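Local structure of rhamnogalacturonan endolyase YesW (Bacillus subtilis, 2ZUX) at residues A[362-367]-A[383-388]. The protein cleaves the rhamnogalacturonan backbone of plant cell-wall pectin by endo-type elimination, needing calcium or manganese for activity. Numbering follows the deposited sequence.
Sequences HGDALH and VHEDKN. With CA (calcium ion), chain C.
A calcium ion bound by histidine nitrogen as well as carboxylate oxygen bridges two segments of the chain, 362-367 and 383-388, through His362, Asp364 and Glu385. The site sits at one end of a four-stranded blade of the beta-propeller, where the loop entering strand 366-369 runs roughly antiparallel to the loop leaving strand 379-383. His362 NE2 binds the calcium at 2.2 Å, Asp364 OD1 and Glu385 OE1 at 2.1 Å each; His326 NE2 and two waters complete six ligands. The carboxylates probably supply the negative charge that suits calcium, and the imidazoles nitrogen ligands. Asp364 OD1 lies 2.9 Å from Glu385 OE1, a closeness that the shared cation would offset. The length of glutamate suits its place: CG is anti to the backbone N (chi1 -177°), and the extended chain beyond takes CD to the edge of the His362 ring, in its plane, with ring and carboxylate planes 84° apart. Gly324 O accepts from His362 ND1, a second-shell bond that would help hold the ring with NE2 toward the metal.

Away from the metal, backbone bonds join the segments. Glu385 N donates to His362 O at 3.0 Å, and Val383 N reaches Ala365 O in a weak bond. Val383 O, buried without a hydrogen-bond partner in the model, receives a CA-H...O contact from Gly363 CA at 3.3 Å; a CB on this residue would lie 1.8 Å from Val383 O, so the close approach suits a glycine. Small Ala365 rests its CB against Val383 CG2. A water donates to His362 O and accepts from Asp386 N, while a metal-bound water donates to Glu385 OE2 at 2.6 Å.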
loop_
_atom_site.group_PDB
_atom_site.type_symbol
_atom_site.label_atom_id
_atom_site.label_comp_id
_atom_site.label_asym_id
_atom_site.label_seq_id
_atom_site.Cartn_x
_atom_site.Cartn_y
_atom_site.Cartn_z
ATOM N N HIS A 362 -4.910 14.958 14.582
ATOM C CA HIS A 362 -4.181 14.607 13.371
ATOM C C HIS A 362 -2.752 14.149 13.623
ATOM O O HIS A 362 -2.052 14.702 14.471
ATOM C CB HIS A 362 -4.161 15.842 12.457
ATOM C CG HIS A 362 -3.169 15.748 11.341
ATOM N ND1 HIS A 362 -3.402 15.003 10.206
ATOM C CD2 HIS A 362 -1.938 16.293 11.188
ATOM C CE1 HIS A 362 -2.350 15.075 9.413
ATOM N NE2 HIS A 362 -1.451 15.860 9.979
ATOM N N GLY A 363 -2.311 13.163 12.844
ATOM C CA GLY A 363 -0.908 12.785 12.811
ATOM C C GLY A 363 -0.445 12.305 11.448
ATOM O O GLY A 363 -1.219 12.264 10.487
ATOM N N ASP A 364 0.823 11.918 11.379
ATOM C CA ASP A 364 1.483 11.676 10.097
ATOM C C ASP A 364 1.837 10.228 9.815
ATOM O O ASP A 364 2.205 9.902 8.687
ATOM C CB ASP A 364 2.751 12.524 9.969
ATOM C CG ASP A 364 2.471 13.931 9.516
ATOM O OD1 ASP A 364 1.414 14.473 9.892
ATOM O OD2 ASP A 364 3.335 14.510 8.805
ATOM N N ALA A 365 1.747 9.367 10.825
ATOM C CA ALA A 365 2.051 7.948 10.636
ATOM C C ALA A 365 1.084 7.119 11.463
ATOM O O ALA A 365 0.570 7.592 12.488
ATOM C CB ALA A 365 3.501 7.648 11.029
ATOM N N LEU A 366 0.862 5.875 11.032
ATOM C CA LEU A 366 -0.215 5.045 11.557
ATOM C C LEU A 366 0.089 3.591 11.260
ATOM O O LEU A 366 0.477 3.259 10.135
ATOM C CB LEU A 366 -1.509 5.426 10.848
ATOM C CG LEU A 366 -2.834 4.819 11.303
ATOM C CD1 LEU A 366 -3.175 5.272 12.719
ATOM C CD2 LEU A 366 -3.921 5.231 10.345
ATOM N N HIS A 367 -0.098 2.729 12.257
ATOM C CA HIS A 367 0.151 1.293 12.124
ATOM C C HIS A 367 -0.961 0.494 12.785
ATOM O O HIS A 367 -1.153 0.592 13.994
ATOM C CB HIS A 367 1.496 0.960 12.758
ATOM C CG HIS A 367 2.631 1.567 12.017
ATOM N ND1 HIS A 367 3.143 2.818 12.291
ATOM C CD2 HIS A 367 3.283 1.118 10.925
ATOM C CE1 HIS A 367 4.089 3.093 11.410
ATOM N NE2 HIS A 367 4.187 2.080 10.569
ATOM N N VAL A 383 1.187 8.390 15.805
ATOM C CA VAL A 383 1.848 9.597 16.291
ATOM C C VAL A 383 0.983 10.815 16.000
ATOM O O VAL A 383 0.056 10.760 15.178
ATOM C CB VAL A 383 3.282 9.758 15.720
ATOM C CG1 VAL A 383 4.170 8.615 16.212
ATOM C CG2 VAL A 383 3.261 9.839 14.189
ATOM N N HIS A 384 1.289 11.911 16.692
ATOM C CA HIS A 384 0.401 13.067 16.727
ATOM C C HIS A 384 1.168 14.360 16.516
ATOM O O HIS A 384 2.293 14.510 17.002
ATOM C CB HIS A 384 -0.368 13.065 18.050
ATOM C CG HIS A 384 -1.267 11.881 18.185
ATOM N ND1 HIS A 384 -0.956 10.765 18.934
ATOM C CD2 HIS A 384 -2.441 11.607 17.572
ATOM C CE1 HIS A 384 -1.919 9.865 18.795
ATOM N NE2 HIS A 384 -2.835 10.358 17.984
ATOM N N GLU A 385 0.550 15.274 15.773
ATOM C CA GLU A 385 1.189 16.499 15.304
ATOM C C GLU A 385 1.007 17.671 16.263
ATOM O O GLU A 385 1.846 18.568 16.302
ATOM C CB GLU A 385 0.586 16.858 13.953
ATOM C CG GLU A 385 1.168 18.090 13.255
ATOM C CD GLU A 385 0.826 18.074 11.791
ATOM O OE1 GLU A 385 1.164 17.064 11.141
ATOM O OE2 GLU A 385 0.202 19.031 11.287
ATOM N N ASP A 386 -0.103 17.681 16.997
ATOM C CA ASP A 386 -0.414 18.770 17.925
ATOM C C ASP A 386 0.553 18.716 19.106
ATOM O O ASP A 386 0.562 17.745 19.861
ATOM C CB ASP A 386 -1.874 18.633 18.394
ATOM C CG ASP A 386 -2.348 19.784 19.275
ATOM O OD1 ASP A 386 -1.555 20.685 19.619
ATOM O OD2 ASP A 386 -3.551 19.761 19.624
ATOM N N LYS A 387 1.364 19.765 19.261
ATOM C CA LYS A 387 2.331 19.849 20.364
ATOM C C LYS A 387 1.669 19.857 21.747
ATOM O O LYS A 387 2.321 19.566 22.751
ATOM C CB LYS A 387 3.239 21.079 20.203
ATOM C CG LYS A 387 2.526 22.424 20.324
ATOM C CD LYS A 387 3.473 23.594 20.120
ATOM C CE LYS A 387 4.181 23.977 21.411
ATOM N NZ LYS A 387 4.866 25.294 21.288
ATOM N N ASN A 388 0.378 20.178 21.787
ATOM C CA ASN A 388 -0.381 20.201 23.037
ATOM C C ASN A 388 -1.228 18.954 23.270
ATOM O O ASN A 388 -1.980 18.876 24.242
ATOM C CB ASN A 388 -1.237 21.467 23.117
ATOM C CG ASN A 388 -0.399 22.733 23.241
ATOM O OD1 ASN A 388 -0.645 23.719 22.550
ATOM N ND2 ASN A 388 0.607 22.701 24.108
HETATM CA CA CA C . 0.547 16.329 9.273
HETATM O O HOH W 1 -2.533 15.892 16.947
HETATM O O HOH W 2 2.440 16.919 8.511
HETATM O O HOH W 3 -0.077 18.352 8.789
#